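Local structure of zinc chaperone AztD (Citrobacter koseri, 6CMK) at residues F39-D44 and G66-S71; D278-V283 and T298-F303. The protein acts as a periplasmic zinc chaperone that binds zinc ions and hands one directly to the solute-binding protein AztC of the AztABCD zinc transport system. All coordinates share one frame; numbering follows the deposited sequence.

Contact 1 of 2, residues F39-D44 and G66-S71; sequences FIADHD and GPANLS
L70 reaches across to F39 and A41 with one methyl group. CD1 lies 3.2 Å from F39 O and 3.9 Å from A41 CB. CG sits beside the backbone N (chi1 -63°), and the extended second torsion (chi2 175°) carries CD1 on to the strand of 39-42. F39 adds its CB to this apolar patch, while its ring leads away from 66-71, and the side chain touches V396, V398 and I79. A41 CB also rests 3.3 Å from A68 O. At the far end P67 packs its ring against backbone carbonyls, with CG 3.2 Å from D44 O and CB near H43 O.

The protein is a beta propeller, and the two segments belong to neighbouring blades. Strand 32-42 pairs with 392-403, so the C-terminal strand closes the first blade. Strand 69-72 begins the next. The strands run antiparallel at 164°, but no direct hydrogen bond joins the segments.

Two waters make the polar link. Both bond to D42 O. The first accepts from A68 N at 3.0 Å, and the second donates to A68 O at 2.7 Å.

Bonds within 39-44 shape the turn. D44 N donates to D42 OD1 at 3.0 Å, an Asx turn, and K45 N shares that oxygen. H43 ND1 bonds in its ring plane to D44 OD1 at 2.8 Å, approaching from above the carboxylate.

Contact 2 of 2, residues D278-V283 and T298-F303; sequences DRIILV and TRRVHF
D278 meets T298 and R299 where both segments are still loop. Its CB lies 3.8 Å from T298 O and 4.3 Å from R299 CG. The carboxylate leads away from 298-303. R299 directs its own charge to E318, with which its NE forms a salt bridge.

R279 takes part through its backbone. Its NE bonds to Q295. Its carbonyl oxygen accepts from a water at 2.8 Å. The same water accepts from R300 NE at 2.9 Å and lies at the guanidinium edge, in plane. This bridge is the polar link of the contact, since no direct hydrogen bond crosses it.

I280 carries the apolar part. Its CG2 branch is 3.9 Å from R300 CD, and the two side chains cross at about a right angle. The same methyl meets F303 at the ring edge, near the ring plane, 3.9 Å from CE2. I272 and V315 close in around I280. Strand 279-283 is third in its propeller blade, and strand 300-305 is first in the next, so I280 packs between blades.

R300 and F303 both point toward 278-283. A classic beta bulge at V301 and H302, opposite F316, shifts the usual alternation between them. The R300 chain is bent at chi3 (72°), which sets NE, and NH1 lies 3.5 Å above the F303 ring plane, over its centre. The side chain of R300 is about 9 Å from that of the zinc ligand H216. R300 is thus held by a water at its edge and an aromatic ring on one face. The pi electrons of F303 would favour the positive charge of R300.

Overall arrangement
Contact 1 and contact 2 join different pairs of neighbouring blades in one beta propeller. Their centres are 23 Å apart, and their nearest atoms about 8 Å, so they do not touch. They come in series along the chain and share no sheet. Contact 1 lies between the blade closed by strand 392-403 and the blade that opens with strand 69-72. Contact 2 lies between the sheets of 262-295 and 300-337. Each is thus a seam between successive blades, and contact 1 adjoins the blade where N- and C-terminal strands close the ring. Contact 1 is away from the annotated zinc sites, whereas the side chain of R300 in contact 2 is about 11 Å from a bound zinc ion.

Contact 1 of 2, residues F39-D44 and G66-S71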
ATOM      1  N   PHE B  39      -9.600 -16.878   9.018  1.00 14.77           N
ATOM      2  CA  PHE B  39      -9.143 -18.237   8.774  1.00 14.65           C
ATOM      3  C   PHE B  39      -8.706 -18.802  10.113  1.00 15.34           C
ATOM      4  O   PHE B  39      -7.847 -18.220  10.780  1.00 14.32           O
ATOM      5  CB  PHE B  39      -8.019 -18.243   7.736  1.00 14.48           C
ATOM      6  CG  PHE B  39      -8.467 -17.729   6.405  1.00 14.65           C
ATOM      7  CD1 PHE B  39      -8.591 -16.370   6.192  1.00 15.59           C
ATOM      8  CD2 PHE B  39      -8.833 -18.598   5.395  1.00 15.54           C
ATOM      9  CE1 PHE B  39      -9.039 -15.882   4.987  1.00 20.15           C
ATOM     10  CE2 PHE B  39      -9.280 -18.114   4.181  1.00 17.07           C
ATOM     11  CZ  PHE B  39      -9.384 -16.758   3.982  1.00 15.88           C
ATOM     12  N   ILE B  40      -9.332 -19.907  10.521  1.00 16.41           N
ATOM     13  CA  ILE B  40      -9.233 -20.397  11.889  1.00 17.68           C
ATOM     14  C   ILE B  40      -8.857 -21.868  11.848  1.00 17.23           C
ATOM     15  O   ILE B  40      -9.579 -22.684  11.262  1.00 19.20           O
ATOM     16  CB  ILE B  40     -10.541 -20.205  12.667  1.00 20.81           C
ATOM     17  CG1 ILE B  40     -11.036 -18.756  12.571  1.00 19.34           C
ATOM     18  CG2 ILE B  40     -10.334 -20.579  14.120  1.00 23.88           C
ATOM     19  CD1 ILE B  40     -12.415 -18.663  11.982  1.00 26.53           C
ATOM     20  N   ALA B  41      -7.752 -22.205  12.492  1.00 17.05           N
ATOM     21  CA  ALA B  41      -7.282 -23.579  12.560  1.00 16.59           C
ATOM     22  C   ALA B  41      -7.700 -24.220  13.878  1.00 18.60           C
ATOM     23  O   ALA B  41      -7.587 -23.611  14.946  1.00 26.01           O
ATOM     24  CB  ALA B  41      -5.760 -23.641  12.413  1.00 21.40           C
ATOM     25  N   ASP B  42      -8.180 -25.454  13.786  1.00 19.78           N
ATOM     26  CA  ASP B  42      -8.518 -26.238  14.963  1.00 20.65           C
ATOM     27  C   ASP B  42      -7.245 -26.750  15.617  1.00 28.01           C
ATOM     28  O   ASP B  42      -6.266 -27.071  14.936  1.00 26.47           O
ATOM     29  CB  ASP B  42      -9.422 -27.403  14.571  1.00 21.96           C
ATOM     30  CG  ASP B  42     -10.075 -28.059  15.763  1.00 28.39           C
ATOM     31  OD1 ASP B  42      -9.486 -29.016  16.312  1.00 32.12           O
ATOM     32  OD2 ASP B  42     -11.166 -27.599  16.154  1.00 32.61           O
ATOM     33  N   HIS B  43      -7.254 -26.821  16.949  1.00 25.40           N
ATOM     34  CA  HIS B  43      -6.038 -27.194  17.659  1.00 27.18           C
ATOM     35  C   HIS B  43      -5.686 -28.653  17.422  1.00 26.59           C
ATOM     36  O   HIS B  43      -4.503 -29.002  17.340  1.00 32.75           O
ATOM     37  CB  HIS B  43      -6.176 -26.948  19.160  1.00 29.13           C
ATOM     38  CG  HIS B  43      -4.960 -27.350  19.931  1.00 36.99           C
ATOM     39  ND1 HIS B  43      -4.812 -28.604  20.480  1.00 36.48           N
ATOM     40  CD2 HIS B  43      -3.817 -26.678  20.209  1.00 36.82           C
ATOM     41  CE1 HIS B  43      -3.639 -28.681  21.080  1.00 36.60           C
ATOM     42  NE2 HIS B  43      -3.016 -27.526  20.932  1.00 35.78           N
ATOM     43  N   ASP B  44      -6.696 -29.515  17.325  1.00 32.00           N
ATOM     44  CA  ASP B  44      -6.505 -30.959  17.239  1.00 40.50           C
ATOM     45  C   ASP B  44      -6.834 -31.529  15.872  1.00 44.92           C
ATOM     46  O   ASP B  44      -6.133 -32.424  15.395  1.00 46.93           O
ATOM     47  CB  ASP B  44      -7.378 -31.666  18.283  1.00 43.58           C
ATOM     48  CG  ASP B  44      -7.341 -30.985  19.634  1.00 55.31           C
ATOM     49  OD1 ASP B  44      -6.283 -31.027  20.296  1.00 51.36           O
ATOM     50  OD2 ASP B  44      -8.370 -30.393  20.027  1.00 65.77           O
ATOM     51  N   GLY B  66      -2.756 -32.279   8.785  1.00 29.50           N
ATOM     52  CA  GLY B  66      -2.543 -32.186  10.211  1.00 25.95           C
ATOM     53  C   GLY B  66      -3.005 -30.847  10.755  1.00 22.26           C
ATOM     54  O   GLY B  66      -3.330 -29.933   9.997  1.00 21.05           O
ATOM     55  N   PRO B  67      -3.050 -30.703  12.082  1.00 20.41           N
ATOM     56  CA  PRO B  67      -3.372 -29.394  12.662  1.00 19.47           C
ATOM     57  C   PRO B  67      -2.372 -28.353  12.193  1.00 18.81           C
ATOM     58  O   PRO B  67      -1.176 -28.626  12.086  1.00 23.81           O
ATOM     59  CB  PRO B  67      -3.276 -29.635  14.173  1.00 32.01           C
ATOM     60  CG  PRO B  67      -3.391 -31.105  14.342  1.00 35.03           C
ATOM     61  CD  PRO B  67      -2.808 -31.722  13.115  1.00 26.06           C
ATOM     62  N   ALA B  68      -2.873 -27.144  11.926  1.00 19.18           N
ATOM     63  CA  ALA B  68      -2.106 -26.132  11.221  1.00 18.61           C
ATOM     64  C   ALA B  68      -1.842 -24.902  12.075  1.00 17.73           C
ATOM     65  O   ALA B  68      -2.639 -24.540  12.946  1.00 21.07           O
ATOM     66  CB  ALA B  68      -2.832 -25.676   9.944  1.00 21.27           C
ATOM     67  N   ASN B  69      -0.703 -24.268  11.798  1.00 16.95           N
ATOM     68  CA  ASN B  69      -0.450 -22.874  12.113  1.00 18.50           C
ATOM     69  C   ASN B  69      -0.713 -22.064  10.847  1.00 20.11           C
ATOM     70  O   ASN B  69      -0.534 -22.559   9.734  1.00 19.47           O
ATOM     71  CB  ASN B  69       0.993 -22.665  12.598  1.00 26.09           C
ATOM     72  CG  ASN B  69       1.298 -23.391  13.911  1.00 48.50           C
ATOM     73  OD1 ASN B  69       2.451 -23.738  14.177  1.00 51.53           O
ATOM     74  ND2 ASN B  69       0.276 -23.624  14.731  1.00 49.87           N
ATOM     75  N   LEU B  70      -1.167 -20.826  11.006  1.00 14.63           N
ATOM     76  CA  LEU B  70      -1.638 -20.051   9.866  1.00 16.67           C
ATOM     77  C   LEU B  70      -0.832 -18.777   9.688  1.00 17.95           C
ATOM     78  O   LEU B  70      -0.486 -18.102  10.664  1.00 16.51           O
ATOM     79  CB  LEU B  70      -3.129 -19.691  10.010  1.00 18.33           C
ATOM     80  CG  LEU B  70      -4.103 -20.870  10.050  1.00 15.33           C
ATOM     81  CD1 LEU B  70      -5.518 -20.402  10.316  1.00 16.52           C
ATOM     82  CD2 LEU B  70      -4.063 -21.639   8.752  1.00 18.37           C
ATOM     83  N   SER B  71      -0.559 -18.447   8.424  1.00 15.98           N
ATOM     84  CA  SER B  71       0.065 -17.189   8.052  1.00 16.40           C
ATOM     85  C   SER B  71      -0.638 -16.629   6.825  1.00 17.50           C
ATOM     86  O   SER B  71      -1.054 -17.377   5.935  1.00 15.60           O
ATOM     87  CB  SER B  71       1.561 -17.352   7.743  1.00 19.36           C
ATOM     88  OG  SER B  71       2.308 -17.708   8.890  1.00 22.22           O
TER
HETATM   89  O   HOH W   1      -5.892 -27.056  12.096  1.00 20.98           O
HETATM   90  O   HOH W   2      -3.754 -25.803  15.029  1.00 28.65           O

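Contact 2 of 2, residues D278-V283 and T298-F303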
ATOM      1  N   ASP B 278       6.339 -12.353  31.316  1.00 24.09           N
ATOM      2  CA  ASP B 278       5.319 -11.366  31.664  1.00 22.27           C
ATOM      3  C   ASP B 278       5.748  -9.946  31.300  1.00 20.55           C
ATOM      4  O   ASP B 278       5.204  -8.978  31.835  1.00 19.65           O
ATOM      5  CB  ASP B 278       4.957 -11.446  33.152  1.00 28.38           C
ATOM      6  CG  ASP B 278       6.127 -11.113  34.068  1.00 42.01           C
ATOM      7  OD1 ASP B 278       7.246 -10.875  33.573  1.00 39.12           O
ATOM      8  OD2 ASP B 278       5.918 -11.091  35.299  1.00 54.41           O
ATOM      9  N   ARG B 279       6.684  -9.799  30.374  1.00 20.22           N
ATOM     10  CA  ARG B 279       7.121  -8.489  29.913  1.00 17.13           C
ATOM     11  C   ARG B 279       7.149  -8.481  28.394  1.00 17.45           C
ATOM     12  O   ARG B 279       7.314  -9.526  27.769  1.00 17.26           O
ATOM     13  CB  ARG B 279       8.516  -8.145  30.448  1.00 17.59           C
ATOM     14  CG  ARG B 279       8.565  -7.900  31.935  1.00 18.82           C
ATOM     15  CD  ARG B 279       9.980  -8.039  32.457  1.00 25.39           C
ATOM     16  NE  ARG B 279      10.126  -7.428  33.774  1.00 35.75           N
ATOM     17  CZ  ARG B 279      11.230  -7.487  34.511  1.00 39.20           C
ATOM     18  NH1 ARG B 279      11.265  -6.890  35.693  1.00 50.16           N
ATOM     19  NH2 ARG B 279      12.295  -8.147  34.073  1.00 38.94           N
ATOM     20  N   ILE B 280       6.963  -7.298  27.808  1.00 17.94           N
ATOM     21  CA  ILE B 280       7.192  -7.096  26.383  1.00 16.45           C
ATOM     22  C   ILE B 280       8.074  -5.869  26.219  1.00 16.79           C
ATOM     23  O   ILE B 280       8.170  -5.020  27.107  1.00 15.53           O
ATOM     24  CB  ILE B 280       5.885  -6.928  25.567  1.00 16.63           C
ATOM     25  CG1 ILE B 280       5.047  -5.748  26.082  1.00 20.10           C
ATOM     26  CG2 ILE B 280       5.080  -8.215  25.584  1.00 18.31           C
ATOM     27  CD1 ILE B 280       3.776  -5.475  25.259  1.00 18.02           C
ATOM     28  N   ILE B 281       8.748  -5.792  25.072  1.00 16.98           N
ATOM     29  CA  ILE B 281       9.486  -4.590  24.713  1.00 16.15           C
ATOM     30  C   ILE B 281       8.948  -4.064  23.396  1.00 18.07           C
ATOM     31  O   ILE B 281       8.542  -4.822  22.508  1.00 15.88           O
ATOM     32  CB  ILE B 281      11.016  -4.791  24.610  1.00 16.01           C
ATOM     33  CG1 ILE B 281      11.365  -6.009  23.752  1.00 18.28           C
ATOM     34  CG2 ILE B 281      11.634  -4.873  25.997  1.00 18.66           C
ATOM     35  CD1 ILE B 281      12.817  -6.015  23.305  1.00 20.69           C
ATOM     36  N   LEU B 282       8.949  -2.742  23.292  1.00 17.58           N
ATOM     37  CA  LEU B 282       8.584  -2.021  22.087  1.00 14.81           C
ATOM     38  C   LEU B 282       9.864  -1.444  21.511  1.00 17.90           C
ATOM     39  O   LEU B 282      10.652  -0.836  22.244  1.00 20.03           O
ATOM     40  CB  LEU B 282       7.590  -0.906  22.393  1.00 17.99           C
ATOM     41  CG  LEU B 282       6.135  -1.234  22.748  1.00 21.75           C
ATOM     42  CD1 LEU B 282       6.008  -2.229  23.877  1.00 32.81           C
ATOM     43  CD2 LEU B 282       5.457   0.080  23.119  1.00 26.76           C
ATOM     44  N   VAL B 283      10.081  -1.651  20.218  1.00 16.19           N
ATOM     45  CA  VAL B 283      11.340  -1.294  19.578  1.00 16.48           C
ATOM     46  C   VAL B 283      11.048  -0.421  18.370  1.00 14.52           C
ATOM     47  O   VAL B 283      10.265  -0.809  17.499  1.00 15.78           O
ATOM     48  CB  VAL B 283      12.147  -2.535  19.150  1.00 16.47           C
ATOM     49  CG1 VAL B 283      13.544  -2.127  18.732  1.00 23.44           C
ATOM     50  CG2 VAL B 283      12.209  -3.548  20.294  1.00 23.77           C
ATOM     51  N   THR B 298       0.023 -10.308  34.296  1.00 19.31           N
ATOM     52  CA  THR B 298       0.214 -11.751  34.293  1.00 21.97           C
ATOM     53  C   THR B 298       0.936 -12.130  33.006  1.00 18.99           C
ATOM     54  O   THR B 298       1.318 -11.269  32.207  1.00 19.44           O
ATOM     55  CB  THR B 298      -1.115 -12.511  34.414  1.00 24.02           C
ATOM     56  OG1 THR B 298      -1.988 -12.137  33.339  1.00 22.80           O
ATOM     57  CG2 THR B 298      -1.797 -12.204  35.738  1.00 27.42           C
ATOM     58  N   ARG B 299       1.114 -13.428  32.793  1.00 20.07           N
ATOM     59  CA  ARG B 299       1.955 -13.894  31.694  1.00 19.69           C
ATOM     60  C   ARG B 299       1.260 -13.767  30.343  1.00 18.19           C
ATOM     61  O   ARG B 299       0.039 -13.906  30.217  1.00 23.19           O
ATOM     62  CB  ARG B 299       2.373 -15.342  31.940  1.00 26.18           C
ATOM     63  CG  ARG B 299       3.499 -15.445  32.942  1.00 24.76           C
ATOM     64  CD  ARG B 299       3.705 -16.861  33.423  1.00 32.43           C
ATOM     65  NE  ARG B 299       2.596 -17.313  34.249  1.00 47.32           N
ATOM     66  CZ  ARG B 299       2.496 -18.538  34.755  1.00 65.65           C
ATOM     67  NH1 ARG B 299       3.443 -19.433  34.510  1.00 69.27           N
ATOM     68  NH2 ARG B 299       1.446 -18.864  35.502  1.00 64.76           N
ATOM     69  N   ARG B 300       2.074 -13.507  29.328  1.00 17.44           N
ATOM     70  CA  ARG B 300       1.589 -13.294  27.970  1.00 17.94           C
ATOM     71  C   ARG B 300       1.174 -14.608  27.313  1.00 21.10           C
ATOM     72  O   ARG B 300       1.907 -15.605  27.365  1.00 20.66           O
ATOM     73  CB  ARG B 300       2.686 -12.616  27.155  1.00 18.05           C
ATOM     74  CG  ARG B 300       2.328 -12.308  25.729  1.00 17.02           C
ATOM     75  CD  ARG B 300       3.518 -11.690  25.020  1.00 17.16           C
ATOM     76  NE  ARG B 300       4.496 -12.739  24.811  1.00 21.66           N
ATOM     77  CZ  ARG B 300       4.437 -13.618  23.820  1.00 31.18           C
ATOM     78  NH1 ARG B 300       3.476 -13.531  22.904  1.00 27.74           N
ATOM     79  NH2 ARG B 300       5.348 -14.573  23.737  1.00 32.82           N
ATOM     80  N   VAL B 301      -0.007 -14.607  26.700  1.00 16.49           N
ATOM     81  CA  VAL B 301      -0.490 -15.722  25.893  1.00 16.50           C
ATOM     82  C   VAL B 301      -0.249 -15.482  24.405  1.00 16.20           C
ATOM     83  O   VAL B 301       0.171 -16.389  23.683  1.00 19.50           O
ATOM     84  CB  VAL B 301      -1.992 -15.962  26.172  1.00 16.75           C
ATOM     85  CG1 VAL B 301      -2.576 -16.998  25.198  1.00 21.03           C
ATOM     86  CG2 VAL B 301      -2.215 -16.403  27.625  1.00 19.88           C
ATOM     87  N   HIS B 302      -0.521 -14.268  23.931  1.00 15.25           N
ATOM     88  CA  HIS B 302      -0.441 -13.962  22.508  1.00 14.62           C
ATOM     89  C   HIS B 302      -0.387 -12.451  22.327  1.00 18.12           C
ATOM     90  O   HIS B 302      -0.823 -11.701  23.198  1.00 15.77           O
ATOM     91  CB  HIS B 302      -1.648 -14.547  21.762  1.00 14.77           C
ATOM     92  CG  HIS B 302      -1.507 -14.531  20.272  1.00 16.02           C
ATOM     93  ND1 HIS B 302      -2.487 -14.037  19.437  1.00 14.44           N
ATOM     94  CD2 HIS B 302      -0.496 -14.942  19.471  1.00 18.17           C
ATOM     95  CE1 HIS B 302      -2.088 -14.162  18.180  1.00 15.24           C
ATOM     96  NE2 HIS B 302      -0.883 -14.708  18.176  1.00 17.22           N
ATOM     97  N   PHE B 303       0.164 -12.000  21.201  1.00 15.52           N
ATOM     98  CA  PHE B 303       0.011 -10.595  20.856  1.00 13.15           C
ATOM     99  C   PHE B 303      -0.057 -10.427  19.342  1.00 12.62           C
ATOM    100  O   PHE B 303       0.372 -11.294  18.576  1.00 14.51           O
ATOM    101  CB  PHE B 303       1.103  -9.699  21.497  1.00 16.49           C
ATOM    102  CG  PHE B 303       2.557 -10.139  21.305  1.00 13.42           C
ATOM    103  CD1 PHE B 303       2.963 -11.041  20.336  1.00 16.36           C
ATOM    104  CD2 PHE B 303       3.521  -9.607  22.158  1.00 13.50           C
ATOM    105  CE1 PHE B 303       4.308 -11.389  20.213  1.00 18.80           C
ATOM    106  CE2 PHE B 303       4.853  -9.946  22.048  1.00 17.35           C
ATOM    107  CZ  PHE B 303       5.251 -10.837  21.073  1.00 18.48           C
TER
HETATM  108  O   HOH W   3       5.956 -11.927  27.226  1.00 20.47           O